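Long-range contacts in uncharacterized protein (PDB 2A1V), which is of unknown function but belongs to the YjbR (DUF419) family and folds as an antiparallel sheet packed with helices: residues Asp30-Val35 / Leu49-Gln54; Pro56-Leu61 / Thr92-Gly97. All coordinates share one frame; numbering follows the deposited sequence.

Contact 1: Asp30-Val35 / Leu49-Gln54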
loop_
_atom_site.group_PDB
_atom_site.type_symbol
_atom_site.label_atom_id
_atom_site.label_comp_id
_atom_site.label_asym_id
_atom_site.label_seq_id
_atom_site.Cartn_x
_atom_site.Cartn_y
_atom_site.Cartn_z
ATOM N N ASP A 30 -17.662 -8.024 -2.612
ATOM C CA ASP A 30 -18.923 -8.039 -1.840
ATOM C C ASP A 30 -18.728 -7.884 -0.353
ATOM O O ASP A 30 -19.669 -7.531 0.348
ATOM C CB ASP A 30 -19.734 -9.285 -2.141
ATOM C CG ASP A 30 -20.491 -9.138 -3.422
ATOM O OD1 ASP A 30 -21.193 -8.077 -3.584
ATOM O OD2 ASP A 30 -20.327 -10.040 -4.275
ATOM N N ASP A 31 -17.492 -8.059 0.107
ATOM C CA ASP A 31 -17.160 -7.870 1.516
ATOM C C ASP A 31 -16.670 -6.439 1.860
ATOM O O ASP A 31 -16.849 -5.474 1.046
ATOM C CB ASP A 31 -16.179 -8.957 1.966
ATOM C CG ASP A 31 -14.739 -8.845 1.317
ATOM O OD1 ASP A 31 -14.391 -7.920 0.572
ATOM O OD2 ASP A 31 -13.931 -9.752 1.582
ATOM N N GLU A 32 -16.099 -6.306 3.073
ATOM C CA GLU A 32 -15.605 -5.048 3.579
ATOM C C GLU A 32 -14.155 -4.789 3.192
ATOM O O GLU A 32 -13.447 -4.079 3.892
ATOM C CB GLU A 32 -15.770 -4.955 5.110
ATOM C CG GLU A 32 -16.979 -5.701 5.757
ATOM C CD GLU A 32 -18.359 -5.408 5.149
ATOM O OE1 GLU A 32 -18.507 -4.607 4.208
ATOM O OE2 GLU A 32 -19.325 -6.066 5.591
ATOM N N THR A 33 -13.692 -5.376 2.086
ATOM C CA THR A 33 -12.359 -5.054 1.570
ATOM C C THR A 33 -12.285 -3.635 0.900
ATOM O O THR A 33 -12.769 -3.371 -0.205
ATOM C CB THR A 33 -11.840 -6.180 0.645
ATOM O OG1 THR A 33 -11.928 -7.457 1.326
ATOM C CG2 THR A 33 -10.336 -5.911 0.269
ATOM N N LEU A 34 -11.695 -2.722 1.643
ATOM C CA LEU A 34 -11.307 -1.415 1.158
ATOM C C LEU A 34 -10.067 -1.515 0.239
ATOM O O LEU A 34 -9.028 -2.075 0.604
ATOM C CB LEU A 34 -11.005 -0.513 2.343
ATOM C CG LEU A 34 -10.667 0.952 2.069
ATOM C CD1 LEU A 34 -11.806 1.756 1.323
ATOM C CD2 LEU A 34 -10.324 1.601 3.397
ATOM N N VAL A 35 -10.216 -0.953 -0.955
ATOM C CA VAL A 35 -9.185 -0.982 -1.988
ATOM C C VAL A 35 -8.791 0.450 -2.374
ATOM O O VAL A 35 -9.622 1.293 -2.664
ATOM C CB VAL A 35 -9.661 -1.774 -3.212
ATOM C CG1 VAL A 35 -8.532 -1.940 -4.227
ATOM C CG2 VAL A 35 -10.188 -3.156 -2.811
ATOM N N LEU A 49 -4.796 -2.846 -0.002
ATOM C CA LEU A 49 -6.122 -3.350 0.344
ATOM C C LEU A 49 -6.156 -3.759 1.820
ATOM O O LEU A 49 -5.147 -4.272 2.367
ATOM C CB LEU A 49 -6.499 -4.602 -0.464
ATOM C CG LEU A 49 -6.334 -4.836 -1.944
ATOM C CD1 LEU A 49 -4.844 -4.864 -2.377
ATOM C CD2 LEU A 49 -7.054 -6.187 -2.210
ATOM N N THR A 50 -7.309 -3.608 2.448
ATOM C CA THR A 50 -7.486 -4.163 3.803
ATOM C C THR A 50 -8.952 -4.476 4.062
ATOM O O THR A 50 -9.817 -3.783 3.539
ATOM C CB THR A 50 -6.946 -3.192 4.925
ATOM O OG1 THR A 50 -6.819 -3.881 6.206
ATOM C CG2 THR A 50 -7.835 -1.972 5.031
ATOM N N ASP A 51 -9.216 -5.497 4.876
ATOM C CA ASP A 51 -10.569 -5.894 5.238
ATOM C C ASP A 51 -10.868 -5.208 6.564
ATOM O O ASP A 51 -10.295 -5.541 7.631
ATOM C CB ASP A 51 -10.685 -7.417 5.304
ATOM C CG ASP A 51 -12.054 -7.894 5.745
ATOM O OD1 ASP A 51 -12.971 -7.074 6.076
ATOM O OD2 ASP A 51 -12.197 -9.134 5.784
ATOM N N ILE A 52 -11.747 -4.213 6.478
ATOM C CA ILE A 52 -11.993 -3.279 7.581
ATOM C C ILE A 52 -12.782 -3.850 8.729
ATOM O O ILE A 52 -12.840 -3.234 9.779
ATOM C CB ILE A 52 -12.621 -1.933 7.114
ATOM C CG1 ILE A 52 -14.092 -2.050 6.697
ATOM C CG2 ILE A 52 -11.779 -1.304 6.011
ATOM C CD1 ILE A 52 -14.821 -0.651 6.718
ATOM N N THR A 53 -13.368 -5.041 8.566
ATOM C CA THR A 53 -14.012 -5.710 9.692
ATOM C C THR A 53 -13.076 -6.572 10.589
ATOM O O THR A 53 -13.542 -7.136 11.596
ATOM C CB THR A 53 -15.238 -6.582 9.266
ATOM O OG1 THR A 53 -15.979 -6.958 10.440
ATOM C CG2 THR A 53 -14.811 -7.816 8.566
ATOM N N GLN A 54 -11.804 -6.705 10.224
ATOM C CA GLN A 54 -10.835 -7.462 11.031
ATOM C C GLN A 54 -10.010 -6.567 11.978
ATOM O O GLN A 54 -9.457 -5.518 11.575
ATOM C CB GLN A 54 -9.850 -8.189 10.123
ATOM C CG GLN A 54 -10.429 -9.224 9.194
ATOM C CD GLN A 54 -9.348 -9.953 8.359
ATOM O OE1 GLN A 54 -8.528 -9.321 7.635
ATOM N NE2 GLN A 54 -9.366 -11.293 8.438
HETATM O O HOH W 1 -15.196 -8.500 5.103
#

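Contact 2: Pro56-Leu61 / Thr92-Gly97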
loop_
_atom_site.group_PDB
_atom_site.type_symbol
_atom_site.label_atom_id
_atom_site.label_comp_id
_atom_site.label_asym_id
_atom_site.label_seq_id
_atom_site.Cartn_x
_atom_site.Cartn_y
_atom_site.Cartn_z
ATOM N N PRO A 56 -6.795 -7.368 14.594
ATOM C CA PRO A 56 -6.096 -6.292 13.894
ATOM C C PRO A 56 -6.292 -6.359 12.364
ATOM O O PRO A 56 -6.578 -7.447 11.747
ATOM C CB PRO A 56 -4.609 -6.502 14.291
ATOM C CG PRO A 56 -4.487 -7.948 14.460
ATOM C CD PRO A 56 -5.847 -8.378 15.091
ATOM N N LEU A 57 -6.168 -5.187 11.766
ATOM C CA LEU A 57 -6.223 -5.099 10.342
ATOM C C LEU A 57 -5.082 -5.909 9.712
ATOM O O LEU A 57 -4.013 -6.143 10.308
ATOM C CB LEU A 57 -6.153 -3.628 9.909
ATOM C CG LEU A 57 -7.302 -2.675 10.244
ATOM C CD1 LEU A 57 -6.924 -1.216 9.779
ATOM C CD2 LEU A 57 -8.631 -3.058 9.571
ATOM N N ARG A 58 -5.341 -6.350 8.485
ATOM C CA ARG A 58 -4.303 -6.888 7.627
ATOM C C ARG A 58 -4.205 -6.068 6.356
ATOM O O ARG A 58 -5.187 -5.869 5.637
ATOM C CB ARG A 58 -4.546 -8.374 7.305
ATOM C CG ARG A 58 -4.996 -9.116 8.536
ATOM C CD ARG A 58 -4.369 -10.466 8.674
ATOM N NE ARG A 58 -4.405 -10.837 10.095
ATOM C CZ ARG A 58 -3.740 -11.860 10.604
ATOM N NH1 ARG A 58 -2.999 -12.644 9.811
ATOM N NH2 ARG A 58 -3.858 -12.122 11.909
ATOM N N LEU A 59 -2.984 -5.594 6.120
ATOM C CA LEU A 59 -2.707 -4.698 5.068
ATOM C C LEU A 59 -1.917 -5.415 3.961
ATOM O O LEU A 59 -0.779 -5.869 4.168
ATOM C CB LEU A 59 -1.933 -3.496 5.625
ATOM C CG LEU A 59 -1.581 -2.457 4.559
ATOM C CD1 LEU A 59 -2.836 -1.908 3.937
ATOM C CD2 LEU A 59 -0.671 -1.337 5.110
ATOM N N SER A 60 -2.539 -5.485 2.794
ATOM C CA SER A 60 -1.905 -6.031 1.604
ATOM C C SER A 60 -1.358 -4.900 0.727
ATOM O O SER A 60 -2.048 -3.945 0.450
ATOM C CB SER A 60 -2.884 -6.913 0.811
ATOM O OG SER A 60 -3.188 -8.133 1.506
ATOM N N LEU A 61 -0.138 -5.092 0.262
ATOM C CA LEU A 61 0.560 -4.093 -0.508
ATOM C C LEU A 61 1.591 -4.740 -1.441
ATOM O O LEU A 61 1.937 -5.901 -1.283
ATOM C CB LEU A 61 1.211 -3.044 0.431
ATOM C CG LEU A 61 2.185 -3.475 1.538
ATOM C CD1 LEU A 61 3.564 -3.756 1.010
ATOM C CD2 LEU A 61 2.270 -2.406 2.632
ATOM N N THR A 92 1.081 -9.410 2.776
ATOM C CA THR A 92 0.005 -8.990 3.693
ATOM C C THR A 92 0.665 -8.834 5.084
ATOM O O THR A 92 1.342 -9.735 5.572
ATOM C CB THR A 92 -1.222 -10.043 3.653
ATOM O OG1 THR A 92 -1.839 -9.997 2.367
ATOM C CG2 THR A 92 -2.280 -9.760 4.722
ATOM N N VAL A 93 0.541 -7.641 5.642
ATOM C CA VAL A 93 1.120 -7.249 6.922
ATOM C C VAL A 93 0.031 -7.077 7.967
ATOM O O VAL A 93 -0.960 -6.318 7.744
ATOM C CB VAL A 93 1.854 -5.895 6.834
ATOM C CG1 VAL A 93 2.613 -5.643 8.090
ATOM C CG2 VAL A 93 2.789 -5.901 5.678
ATOM N N THR A 94 0.216 -7.763 9.103
ATOM C CA THR A 94 -0.698 -7.593 10.229
ATOM C C THR A 94 -0.412 -6.275 10.936
ATOM O O THR A 94 0.717 -6.030 11.373
ATOM C CB THR A 94 -0.568 -8.795 11.202
ATOM O OG1 THR A 94 -0.585 -10.006 10.442
ATOM C CG2 THR A 94 -1.717 -8.829 12.224
ATOM N N LEU A 95 -1.405 -5.403 11.031
ATOM C CA LEU A 95 -1.220 -4.108 11.696
ATOM C C LEU A 95 -1.521 -4.168 13.212
ATOM O O LEU A 95 -2.503 -3.590 13.740
ATOM C CB LEU A 95 -2.079 -3.049 11.017
ATOM C CG LEU A 95 -1.898 -2.863 9.509
ATOM C CD1 LEU A 95 -2.789 -1.694 9.114
ATOM C CD2 LEU A 95 -0.452 -2.627 9.102
ATOM N N ASP A 96 -0.650 -4.873 13.909
ATOM C CA ASP A 96 -0.776 -5.081 15.359
ATOM C C ASP A 96 0.355 -4.452 16.126
ATOM O O ASP A 96 0.495 -4.728 17.307
ATOM C CB ASP A 96 -0.845 -6.571 15.681
ATOM C CG ASP A 96 0.331 -7.347 15.185
ATOM O OD1 ASP A 96 1.276 -6.758 14.593
ATOM O OD2 ASP A 96 0.313 -8.580 15.378
ATOM N N GLY A 97 1.176 -3.634 15.479
ATOM C CA GLY A 97 2.240 -2.965 16.189
ATOM C C GLY A 97 3.565 -3.704 16.213
ATOM O O GLY A 97 4.548 -3.182 16.740
HETATM O O HOH W 2 -5.058 -2.959 13.240
#

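Contact 1: Asp30-Val35 / Leu49-Gln54
Leu34 and Thr50 form a hydrogen-bonded antiparallel pair between strands 33-35 and 49-51, whose axes approach to 4.5 Å with 161° between their directions. Thr50 N gives to Leu34 O at 3.0 Å, and Leu34 N returns a more bent bond to Thr50 O. The ladder runs one step past the strands: Ile52 N reaches Glu32 O at 3.1 Å, with the N-H aimed straight (173°) although it sits above the carbonyl plane. Thr33 with Asp51 and Val35 with Leu49 are the non-hydrogen-bonded pairs, and their side chains share one face. There Thr33 CG2, anti to the backbone N, leans over Leu49 CB at 4.1 Å, while OG1, beside the N, turns back to Asp31 OD1 at 2.6 Å. That oxygen also accepts from Thr33 N, both donors coming from the same face of the carboxylate, so the Asp31 group is held by two bonds in an Asx turn. A valine in place of Thr33 would probably leave Asp31 OD1 with the backbone N alone and its carboxylate freer to turn. Asp51 makes its own Asx turn: OD1 accepts from Thr53 N, above the carboxylate plane, and from a water at 2.8 Å that accepts from Glu32 N. On the opposite face Leu34 CB packs on Ile52 CG2 at 3.8 Å, both side chains also touching Val10 of helix 10-17. This is the open end of the beta hairpin 33-38/43-51: the Asx turn at Asp31 leads into one strand, and that at Asp51, with a type I turn to Gln54, leads out of the other.

Contact 2: Pro56-Leu61 / Thr92-Gly97
Thr92 OG1 is gripped by two groups, Ser60 OG and the backbone N of Tyr83, which ties a buried hydroxyl pair to the loop beyond strand 79-81. The Ser60 OG to Thr92 OG1 hydrogen bond, modelled at 2.5 Å, is shorter than usual and its exact length doubtful. Ser60 and Thr92 face each other as a non-hydrogen-bonded pair of the antiparallel sheet, in which strands 58-62 and 90-94 are neighbours although helix 65-74 and strand 79-81 intervene in sequence. Leu59 and Val93 make the hydrogen-bonded pair, exchanging two nearly straight N-H...O bonds of 2.7 Å each. Leu95 N continues the ladder to Leu57 O.

The face bearing Ser60 and Thr92 goes on to Arg58 and Thr94. Thr92 CG2, anti to the backbone N (chi1 -67° placing OG1 beside that N), lies against Arg58 CB at 3.7 Å. Farther out, the side chains of Arg58 and Thr94 lie side by side, pointing the same way, and Thr94 OG1 sits 3.6 Å above the centre of the guanidinium plane, while Thr94 CG2 reaches Pro56 CG. Pro56, preceded by a cis peptide bond, also rests its CB on Leu95 O.

Leu59 and Val93 lie on the opposite face. Leu95 brings CD2 to Leu59 CB at 3.9 Å, and CD1 also meets Leu57 CB. Leu13 of helix 10-17 touches Leu59 and Leu95, and Leu104 of helix 101-119 touches Val93 and Leu95. Leu95 centres an inverse gamma turn, and one water bridges the two segments, accepting from Leu57 N and donating to Leu95 O at 2.7 Å.

From the N terminus, the chain passes helix 10-17 and strand 23-26 before reaching contact 1, which closes the short hairpin of strands 33-38 and 43-51. Contact 2 opens only after that loop is complete, so the two lie in series, neither nested nor crossed. Its own loop is longer, taking in helix 65-74 and strand 79-81 before strand 90-94 returns to the sheet. The two are joined where strands 43-51 and 58-62 lie next to each other: Leu49 O is probably bonded to Ser60 N, and Thr50 OG1 to Arg58 O. Together the contacts link four adjacent strands of the sheet, 33-38, 43-51, 58-62 and 90-94, with helix 10-17 touching side chains of both.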